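SPT6 (Antonospora locustae, PDB 2XP1) is a transcription elongation factor and probable histone chaperone whose tandem SH2 domains enable interaction with RNA polymerase II. Local coordinates at residues L37-S42 with V48-F53; E109-L114 with A126-R131; E149-G152 with T158-N161. All coordinates share one frame; numbering follows the deposited sequence.

Contact 1: residues L37-S42 with V48-F53; sequences LIRKGS and VLVIKF. With SO4 (sulfate ion), chain B.
Strands 37-40 and 48-52 form an antiparallel hairpin, their axes 4.6 Å apart at closest approach and twisted to 136°, with Leu37 and Val50, and Arg39 and Val48, as hydrogen-bonded pairs and Ile38 opposite Leu49 as the non-hydrogen-bonded pair between them. Leu37, Ile38 and Arg39 fall in the FLVR motif of SH2 domains, with Arg39 as its arginine, the residue that in relatives receives phosphate. All four N-H...O=C bonds of the two rings are made, the shortest from Arg39 N to Val48 O at 2.7 Å. On one face Ile38 CG1 and Leu49 CD1 meet loosely, both residues also packing on helix 80-100. On the other, which helix 22-31 covers, Leu37 CD1 lies 3.9 Å from Val50 CG2, the two side chains running alongside.

Arg39 dominates this second face. Its CG sits between the backbone N and the carbonyl carbon (chi1 63°), and from there an extended chain crosses Val50 at about a right angle, with NE 3.6 Å from Val50 CG2. It ends with the guanidinium laid over Val48, whose CB stands 3.8 Å from the plane, over its centre. This aliphatic floor leaves the edge to the anion. The sulfur of a sulfate, probably from the crystallisation liquor, lies at the edge of the guanidinium, in its plane, consistent with its marking a phosphate site. His60 ND1 also bonds Arg39 NH2, a second-shell contact that should fix the group's rotation, and Tyr46 OH reaches the same sulfate. Arg39 NH2 meets O1 of the sulfate at 2.7 Å, nearly straight (168°). Sulfate O2 is held three ways. Arg39 NH1 and Ser42 N both donate to it, and Ser42 OG stands 2.7 Å from sulfate O2.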
loop_
_atom_site.group_PDB
_atom_site.type_symbol
_atom_site.label_atom_id
_atom_site.label_comp_id
_atom_site.label_asym_id
_atom_site.label_seq_id
_atom_site.Cartn_x
_atom_site.Cartn_y
_atom_site.Cartn_z
ATOM N N LEU A 37 -20.341 0.542 10.170
ATOM C CA LEU A 37 -21.370 1.508 9.755
ATOM C C LEU A 37 -20.561 2.725 9.497
ATOM O O LEU A 37 -19.360 2.704 9.718
ATOM C CB LEU A 37 -22.391 1.776 10.877
ATOM C CG LEU A 37 -21.854 2.109 12.278
ATOM C CD1 LEU A 37 -21.419 3.528 12.341
ATOM C CD2 LEU A 37 -22.922 1.806 13.402
ATOM N N ILE A 38 -21.202 3.769 9.020
ATOM C CA ILE A 38 -20.559 5.052 8.850
ATOM C C ILE A 38 -21.338 5.980 9.733
ATOM O O ILE A 38 -22.570 5.955 9.710
ATOM C CB ILE A 38 -20.694 5.461 7.407
ATOM C CG1 ILE A 38 -19.825 4.534 6.557
ATOM C CG2 ILE A 38 -20.444 6.939 7.185
ATOM C CD1 ILE A 38 -20.150 4.648 5.144
ATOM N N ARG A 39 -20.644 6.756 10.548
ATOM C CA ARG A 39 -21.316 7.641 11.483
ATOM C C ARG A 39 -21.019 9.082 11.123
ATOM O O ARG A 39 -20.212 9.321 10.227
ATOM C CB ARG A 39 -20.863 7.363 12.904
ATOM C CG ARG A 39 -19.373 7.609 13.187
ATOM C CD ARG A 39 -19.100 7.568 14.701
ATOM N NE ARG A 39 -17.666 7.651 14.979
ATOM C CZ ARG A 39 -16.976 8.790 15.063
ATOM N NH1 ARG A 39 -17.596 9.994 14.925
ATOM N NH2 ARG A 39 -15.668 8.734 15.307
ATOM N N LYS A 40 -21.672 10.018 11.816
ATOM C CA LYS A 40 -21.463 11.473 11.665
ATOM C C LYS A 40 -20.092 11.870 12.232
ATOM O O LYS A 40 -19.645 11.266 13.200
ATOM C CB LYS A 40 -22.608 12.229 12.379
ATOM C CG LYS A 40 -22.242 13.602 12.931
ATOM C CD LYS A 40 -23.091 14.022 14.192
ATOM C CE LYS A 40 -22.202 14.422 15.417
ATOM N NZ LYS A 40 -21.879 15.900 15.570
ATOM N N GLY A 41 -19.416 12.841 11.622
ATOM C CA GLY A 41 -18.192 13.432 12.199
ATOM C C GLY A 41 -18.521 14.661 13.045
ATOM O O GLY A 41 -19.527 15.340 12.788
ATOM N N SER A 42 -17.692 14.961 14.047
ATOM C CA SER A 42 -18.031 16.031 15.007
ATOM C C SER A 42 -17.885 17.428 14.433
ATOM O O SER A 42 -18.316 18.432 15.054
ATOM C CB SER A 42 -17.212 15.910 16.284
ATOM O OG SER A 42 -17.293 14.582 16.779
ATOM N N VAL A 48 -17.379 9.097 9.319
ATOM C CA VAL A 48 -16.400 8.210 9.889
ATOM C C VAL A 48 -16.892 6.781 9.787
ATOM O O VAL A 48 -18.019 6.447 10.183
ATOM C CB VAL A 48 -16.081 8.519 11.365
ATOM C CG1 VAL A 48 -14.991 7.570 11.835
ATOM C CG2 VAL A 48 -15.622 9.949 11.561
ATOM N N LEU A 49 -16.025 5.953 9.226
ATOM C CA LEU A 49 -16.256 4.539 9.080
ATOM C C LEU A 49 -15.888 3.943 10.424
ATOM O O LEU A 49 -14.828 4.250 10.957
ATOM C CB LEU A 49 -15.303 4.004 8.000
ATOM C CG LEU A 49 -15.121 2.504 7.843
ATOM C CD1 LEU A 49 -16.416 1.932 7.329
ATOM C CD2 LEU A 49 -13.977 2.212 6.841
ATOM N N VAL A 50 -16.780 3.120 10.970
ATOM C CA VAL A 50 -16.532 2.430 12.222
ATOM C C VAL A 50 -16.645 0.951 11.851
ATOM O O VAL A 50 -17.673 0.510 11.341
ATOM C CB VAL A 50 -17.571 2.808 13.326
ATOM C CG1 VAL A 50 -17.179 2.220 14.713
ATOM C CG2 VAL A 50 -17.748 4.343 13.445
ATOM N N ILE A 51 -15.548 0.217 12.077
ATOM C CA ILE A 51 -15.474 -1.234 11.914
ATOM C C ILE A 51 -15.280 -1.897 13.289
ATOM O O ILE A 51 -14.362 -1.533 14.034
ATOM C CB ILE A 51 -14.295 -1.632 11.025
ATOM C CG1 ILE A 51 -14.314 -0.857 9.682
ATOM C CG2 ILE A 51 -14.331 -3.086 10.745
ATOM C CD1 ILE A 51 -13.051 -1.065 8.817
ATOM N N LYS A 52 -16.143 -2.846 13.631
ATOM C CA LYS A 52 -16.038 -3.601 14.878
ATOM C C LYS A 52 -14.994 -4.709 14.684
ATOM O O LYS A 52 -15.191 -5.621 13.885
ATOM C CB LYS A 52 -17.413 -4.209 15.210
ATOM C CG LYS A 52 -17.399 -5.400 16.162
ATOM C CD LYS A 52 -18.814 -5.836 16.612
ATOM C CE LYS A 52 -19.580 -6.595 15.519
ATOM N NZ LYS A 52 -21.064 -6.739 15.866
ATOM N N PHE A 53 -13.864 -4.618 15.370
ATOM C CA PHE A 53 -12.839 -5.674 15.238
ATOM C C PHE A 53 -13.180 -6.837 16.144
ATOM O O PHE A 53 -12.984 -7.993 15.758
ATOM C CB PHE A 53 -11.443 -5.131 15.514
ATOM C CG PHE A 53 -10.755 -4.624 14.283
ATOM C CD1 PHE A 53 -11.466 -3.919 13.316
ATOM C CD2 PHE A 53 -9.403 -4.797 14.107
ATOM C CE1 PHE A 53 -10.837 -3.440 12.181
ATOM C CE2 PHE A 53 -8.771 -4.339 12.952
ATOM C CZ PHE A 53 -9.481 -3.665 12.010
HETATM S S SO4 B . -14.774 12.567 15.316
HETATM O O1 SO4 B . -14.468 11.143 15.245
HETATM O O2 SO4 B . -16.161 12.855 15.026
HETATM O O3 SO4 B . -13.927 13.219 14.323
HETATM O O4 SO4 B . -14.486 13.112 16.635
#

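Contact 2: residues E109-L114 with A126-R131; sequences EDAEKL and AFYFSR. With SO4 (sulfate ion), chain C.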
loop_
_atom_site.group_PDB
_atom_site.type_symbol
_atom_site.label_atom_id
_atom_site.label_comp_id
_atom_site.label_asym_id
_atom_site.label_seq_id
_atom_site.Cartn_x
_atom_site.Cartn_y
_atom_site.Cartn_z
ATOM N N GLU A 109 -5.811 -11.508 28.262
ATOM C CA GLU A 109 -6.051 -12.229 29.512
ATOM C C GLU A 109 -6.182 -13.745 29.279
ATOM O O GLU A 109 -5.737 -14.537 30.104
ATOM C CB GLU A 109 -7.304 -11.651 30.216
ATOM C CG GLU A 109 -7.431 -11.971 31.741
ATOM C CD GLU A 109 -8.833 -11.681 32.346
ATOM O OE1 GLU A 109 -9.775 -11.279 31.603
ATOM O OE2 GLU A 109 -8.989 -11.867 33.586
ATOM N N ASP A 110 -6.773 -14.132 28.148
ATOM C CA ASP A 110 -7.038 -15.538 27.821
ATOM C C ASP A 110 -6.029 -16.162 26.853
ATOM O O ASP A 110 -5.982 -17.384 26.706
ATOM C CB ASP A 110 -8.475 -15.714 27.308
ATOM C CG ASP A 110 -9.501 -15.852 28.453
ATOM O OD1 ASP A 110 -9.134 -16.400 29.528
ATOM O OD2 ASP A 110 -10.675 -15.416 28.277
ATOM N N ALA A 111 -5.234 -15.322 26.197
ATOM C CA ALA A 111 -4.032 -15.777 25.506
ATOM C C ALA A 111 -2.899 -15.885 26.525
ATOM O O ALA A 111 -1.766 -16.255 26.187
ATOM C CB ALA A 111 -3.655 -14.808 24.399
ATOM N N GLU A 112 -3.226 -15.543 27.773
ATOM C CA GLU A 112 -2.320 -15.643 28.923
ATOM C C GLU A 112 -1.980 -17.104 29.245
ATOM O O GLU A 112 -0.813 -17.426 29.484
ATOM C CB GLU A 112 -2.941 -14.924 30.148
ATOM C CG GLU A 112 -2.428 -15.355 31.559
ATOM C CD GLU A 112 -3.282 -14.821 32.744
ATOM O OE1 GLU A 112 -4.190 -13.982 32.515
ATOM O OE2 GLU A 112 -3.036 -15.239 33.906
ATOM N N LYS A 113 -2.986 -17.981 29.263
ATOM C CA LYS A 113 -2.769 -19.390 29.609
ATOM C C LYS A 113 -1.663 -19.989 28.755
ATOM O O LYS A 113 -0.672 -20.526 29.276
ATOM C CB LYS A 113 -4.053 -20.230 29.462
ATOM C CG LYS A 113 -3.842 -21.751 29.701
ATOM C CD LYS A 113 -5.134 -22.595 29.630
ATOM C CE LYS A 113 -4.866 -24.045 30.071
ATOM N NZ LYS A 113 -6.077 -24.911 30.048
ATOM N N LEU A 114 -1.846 -19.868 27.441
ATOM C CA LEU A 114 -0.942 -20.465 26.478
ATOM C C LEU A 114 0.490 -19.939 26.624
ATOM O O LEU A 114 1.435 -20.727 26.649
ATOM C CB LEU A 114 -1.475 -20.284 25.059
ATOM C CG LEU A 114 -0.878 -21.225 24.006
ATOM C CD1 LEU A 114 -1.419 -22.667 24.115
ATOM C CD2 LEU A 114 -1.096 -20.657 22.604
ATOM N N ALA A 126 1.020 -16.295 20.470
ATOM C CA ALA A 126 -0.425 -16.146 20.426
ATOM C C ALA A 126 -0.727 -14.902 19.688
ATOM O O ALA A 126 0.154 -14.064 19.541
ATOM C CB ALA A 126 -0.998 -16.082 21.837
ATOM N N PHE A 127 -1.963 -14.769 19.212
ATOM C CA PHE A 127 -2.397 -13.518 18.569
ATOM C C PHE A 127 -3.690 -13.052 19.205
ATOM O O PHE A 127 -4.547 -13.855 19.478
ATOM C CB PHE A 127 -2.671 -13.687 17.072
ATOM C CG PHE A 127 -1.480 -14.013 16.263
ATOM C CD1 PHE A 127 -1.057 -15.344 16.129
ATOM C CD2 PHE A 127 -0.806 -13.010 15.580
ATOM C CE1 PHE A 127 0.047 -15.681 15.365
ATOM C CE2 PHE A 127 0.307 -13.303 14.799
ATOM C CZ PHE A 127 0.748 -14.677 14.681
ATOM N N TYR A 128 -3.806 -11.740 19.413
ATOM C CA TYR A 128 -5.021 -11.104 19.887
ATOM C C TYR A 128 -5.061 -9.655 19.421
ATOM O O TYR A 128 -4.022 -9.061 19.168
ATOM C CB TYR A 128 -5.126 -11.198 21.400
ATOM C CG TYR A 128 -3.903 -10.764 22.201
ATOM C CD1 TYR A 128 -3.783 -9.447 22.675
ATOM C CD2 TYR A 128 -2.893 -11.678 22.524
ATOM C CE1 TYR A 128 -2.690 -9.049 23.426
ATOM C CE2 TYR A 128 -1.788 -11.286 23.278
ATOM C CZ TYR A 128 -1.702 -9.971 23.718
ATOM O OH TYR A 128 -0.624 -9.570 24.456
ATOM N N PHE A 129 -6.254 -9.095 19.264
ATOM C CA PHE A 129 -6.363 -7.706 18.820
ATOM C C PHE A 129 -5.953 -6.823 19.943
ATOM O O PHE A 129 -6.239 -7.131 21.087
ATOM C CB PHE A 129 -7.790 -7.359 18.413
ATOM C CG PHE A 129 -8.149 -7.909 17.084
ATOM C CD1 PHE A 129 -9.119 -8.864 16.965
ATOM C CD2 PHE A 129 -7.471 -7.512 15.956
ATOM C CE1 PHE A 129 -9.443 -9.383 15.738
ATOM C CE2 PHE A 129 -7.771 -8.063 14.742
ATOM C CZ PHE A 129 -8.773 -9.014 14.645
ATOM N N SER A 130 -5.285 -5.733 19.578
ATOM C CA SER A 130 -4.850 -4.697 20.520
ATOM C C SER A 130 -6.032 -3.842 20.920
ATOM O O SER A 130 -6.805 -3.407 20.053
ATOM C CB SER A 130 -3.804 -3.758 19.858
ATOM O OG SER A 130 -3.412 -2.711 20.767
ATOM N N ARG A 131 -6.130 -3.572 22.225
ATOM C CA ARG A 131 -7.092 -2.609 22.781
ATOM C C ARG A 131 -6.450 -1.211 22.941
ATOM O O ARG A 131 -7.147 -0.184 22.865
ATOM C CB ARG A 131 -7.645 -3.116 24.122
ATOM C CG ARG A 131 -8.777 -4.143 24.001
ATOM C CD ARG A 131 -8.324 -5.524 23.447
ATOM N NE ARG A 131 -9.463 -6.444 23.378
ATOM C CZ ARG A 131 -9.526 -7.600 22.712
ATOM N NH1 ARG A 131 -8.499 -8.105 22.013
ATOM N NH2 ARG A 131 -10.670 -8.269 22.762
HETATM S S SO4 C . -2.331 -4.181 23.696
HETATM O O1 SO4 C . -1.595 -4.095 24.962
HETATM O O2 SO4 C . -3.743 -3.857 23.945
HETATM O O3 SO4 C . -2.251 -5.529 23.146
HETATM O O4 SO4 C . -1.743 -3.255 22.739
#
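Apolar contact between Ala111 and the pair Ala126 and Tyr128 joins the two segments, with no hydrogen bond between them. On the side of 109-114 the touching is done by the Ala111 methyl: its CB lies 3.9 Å from Ala126 CB and 3.7 Å from Tyr128 CD2, reaching the ring obliquely. The ring is placed by a first torsion of 50°, with its CG between the backbone N and the carbonyl carbon. At its edge, nearest CE1, merely lies O3 of a sulfate, probably from the crystallisation liquor.

Hydrogen bonds gather where strand 126-129 ends. Ser130 OG gives a bond to sulfate O4 at 2.6 Å while also meeting Tyr133 N, and Arg131 N reaches sulfate O2 at 3.0 Å. The Arg131 side chain, bent at chi2 (69°), folds back so that NH1 meets Phe129 O at 2.6 Å, close to the guanidinium plane, and NH2 forms a salt bridge with Asp56.

The contact joins the lead into helix 112-116 to an outermost strand of the C-terminal sheet, consistent with the second of the tandem SH2 domains. That strand, 124-129, pairs with strand 136-142, while Phe129 packs on helix 80-100.

Contact 3: residues E149-G152 with T158-N161; sequences EYIG and TYNN. With SO4 (sulfate ion), chain C.
Thr158 O is gripped from strand 149-152 by two neighbours at once: Gly152 N donates a bond of 2.8 Å in the carbonyl plane, and Ile151 CA adds a C-H...O contact at 3.3 Å. The return bond, Thr158 N to Gly152 O, closes an antiparallel hydrogen-bonded pair close to the turn of the hairpin of strands 146-153 and 157-159. Ile151 CG2 also comes to 3.4 Å from Thr158 O.

Tyr150 leads away from the hairpin partner, giving its OH to sulfate O4 at 2.6 Å, an anion that Thr138 OG1 also binds.

Further along, the backbones part and side chains span the gap. Tyr159 has its CG opposite the backbone N (chi1 165°), which swings the ring toward Glu149. Its OH donates to Glu149 OE2 at 2.7 Å, on the syn lone pair. The carboxylate comes to the ring edge, its carbon near the ring plane, but is itself turned 81° against that plane. Ile151 CG1 lies obliquely to the ring, 4.4 Å from CD1 of Tyr159. Glu149 OE1 has a second, stronger mate in Arg174 NE of helix 167-175, a salt bridge; Phe170 of the same helix meets the Tyr159 ring edge-to-face. An alanine at Glu149 removes both oxygens, which would probably leave Tyr159 OH and Arg174 without their mate and the ring freer to turn. The Glu149 carboxylate serves as a two-sided connector: one oxygen fixes the tyrosine hydroxyl and the other the arginine, and the positive charge of Arg174 is likely to keep Glu149 ionised.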
loop_
_atom_site.group_PDB
_atom_site.type_symbol
_atom_site.label_atom_id
_atom_site.label_comp_id
_atom_site.label_asym_id
_atom_site.label_seq_id
_atom_site.Cartn_x
_atom_site.Cartn_y
_atom_site.Cartn_z
ATOM N N GLU A 149 4.474 -7.611 19.544
ATOM C CA GLU A 149 4.704 -6.832 18.350
ATOM C C GLU A 149 3.387 -6.507 17.716
ATOM O O GLU A 149 2.448 -7.296 17.796
ATOM C CB GLU A 149 5.545 -7.592 17.337
ATOM C CG GLU A 149 6.961 -8.009 17.758
ATOM C CD GLU A 149 7.762 -8.563 16.570
ATOM O OE1 GLU A 149 7.775 -9.794 16.389
ATOM O OE2 GLU A 149 8.357 -7.763 15.806
ATOM N N TYR A 150 3.321 -5.367 17.040
ATOM C CA TYR A 150 2.079 -4.960 16.461
ATOM C C TYR A 150 2.036 -5.241 14.982
ATOM O O TYR A 150 2.969 -4.891 14.251
ATOM C CB TYR A 150 1.834 -3.472 16.713
ATOM C CG TYR A 150 1.462 -3.102 18.151
ATOM C CD1 TYR A 150 0.704 -3.958 18.952
ATOM C CD2 TYR A 150 1.870 -1.886 18.701
ATOM C CE1 TYR A 150 0.367 -3.626 20.262
ATOM C CE2 TYR A 150 1.521 -1.534 20.003
ATOM C CZ TYR A 150 0.776 -2.408 20.784
ATOM O OH TYR A 150 0.432 -2.057 22.086
ATOM N N ILE A 151 0.938 -5.831 14.531
ATOM C CA ILE A 151 0.735 -6.012 13.127
ATOM C C ILE A 151 -0.436 -5.154 12.698
ATOM O O ILE A 151 -1.466 -5.150 13.355
ATOM C CB ILE A 151 0.462 -7.505 12.829
ATOM C CG1 ILE A 151 1.687 -8.341 13.213
ATOM C CG2 ILE A 151 0.087 -7.734 11.387
ATOM C CD1 ILE A 151 1.376 -9.861 13.376
ATOM N N GLY A 152 -0.308 -4.445 11.583
ATOM C CA GLY A 152 -1.425 -3.628 11.076
ATOM C C GLY A 152 -2.484 -4.493 10.428
ATOM O O GLY A 152 -2.174 -5.491 9.788
ATOM N N THR A 158 0.297 -6.118 7.976
ATOM C CA THR A 158 1.525 -5.366 7.759
ATOM C C THR A 158 2.378 -5.365 9.007
ATOM O O THR A 158 1.892 -5.206 10.113
ATOM C CB THR A 158 1.233 -3.967 7.259
ATOM O OG1 THR A 158 0.087 -3.468 7.954
ATOM C CG2 THR A 158 0.883 -4.047 5.821
ATOM N N TYR A 159 3.659 -5.599 8.810
ATOM C CA TYR A 159 4.585 -5.791 9.885
ATOM C C TYR A 159 5.881 -5.104 9.445
ATOM O O TYR A 159 6.621 -5.621 8.593
ATOM C CB TYR A 159 4.780 -7.297 10.123
ATOM C CG TYR A 159 5.986 -7.642 10.970
ATOM C CD1 TYR A 159 5.903 -7.638 12.356
ATOM C CD2 TYR A 159 7.213 -7.948 10.392
ATOM C CE1 TYR A 159 7.005 -7.944 13.152
ATOM C CE2 TYR A 159 8.334 -8.256 11.195
ATOM C CZ TYR A 159 8.205 -8.252 12.570
ATOM O OH TYR A 159 9.277 -8.550 13.371
ATOM N N ASN A 160 6.141 -3.922 10.001
ATOM C CA ASN A 160 7.323 -3.145 9.629
ATOM C C ASN A 160 7.238 -2.814 8.165
ATOM O O ASN A 160 6.269 -2.237 7.680
ATOM C CB ASN A 160 8.627 -3.932 9.871
ATOM C CG ASN A 160 9.011 -4.001 11.320
ATOM O OD1 ASN A 160 8.317 -3.469 12.169
ATOM N ND2 ASN A 160 10.143 -4.638 11.614
ATOM N N ASN A 161 8.273 -3.215 7.458
ATOM C CA ASN A 161 8.342 -3.040 6.024
ATOM C C ASN A 161 7.354 -3.976 5.315
ATOM O O ASN A 161 6.696 -3.584 4.337
ATOM C CB ASN A 161 9.779 -3.294 5.590
ATOM C CG ASN A 161 10.739 -2.233 6.131
ATOM O OD1 ASN A 161 10.498 -1.039 5.977
ATOM N ND2 ASN A 161 11.829 -2.664 6.760
HETATM S S SO4 C . -2.331 -4.181 23.696
HETATM O O1 SO4 C . -1.595 -4.095 24.962
HETATM O O2 SO4 C . -3.743 -3.857 23.945
HETATM O O3 SO4 C . -2.251 -5.529 23.146
HETATM O O4 SO4 C . -1.743 -3.255 22.739
#

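Along the chain the three contacts come in series, and they divide between two sheets, as expected of tandem SH2 domains. Contact 1 belongs to the mixed sheet of the N-terminal half; contacts 2 and 3 share the antiparallel sheet of the C-terminal half, on the opposite side of the chain's centre. Centres of contacts 1 and 2 lie 26 Å apart, yet the halves meet where Phe53 packs edge-to-face on Phe129, beside helix 80-100. Contacts 2 and 3, with centres 17 Å apart, join through Phe127 on Ile151 and through one sulfate. Each half binds a sulfate in the crystal, in a differently built site: a guanidinium leads the first, whereas hydroxyls and backbone N-H groups serve the second.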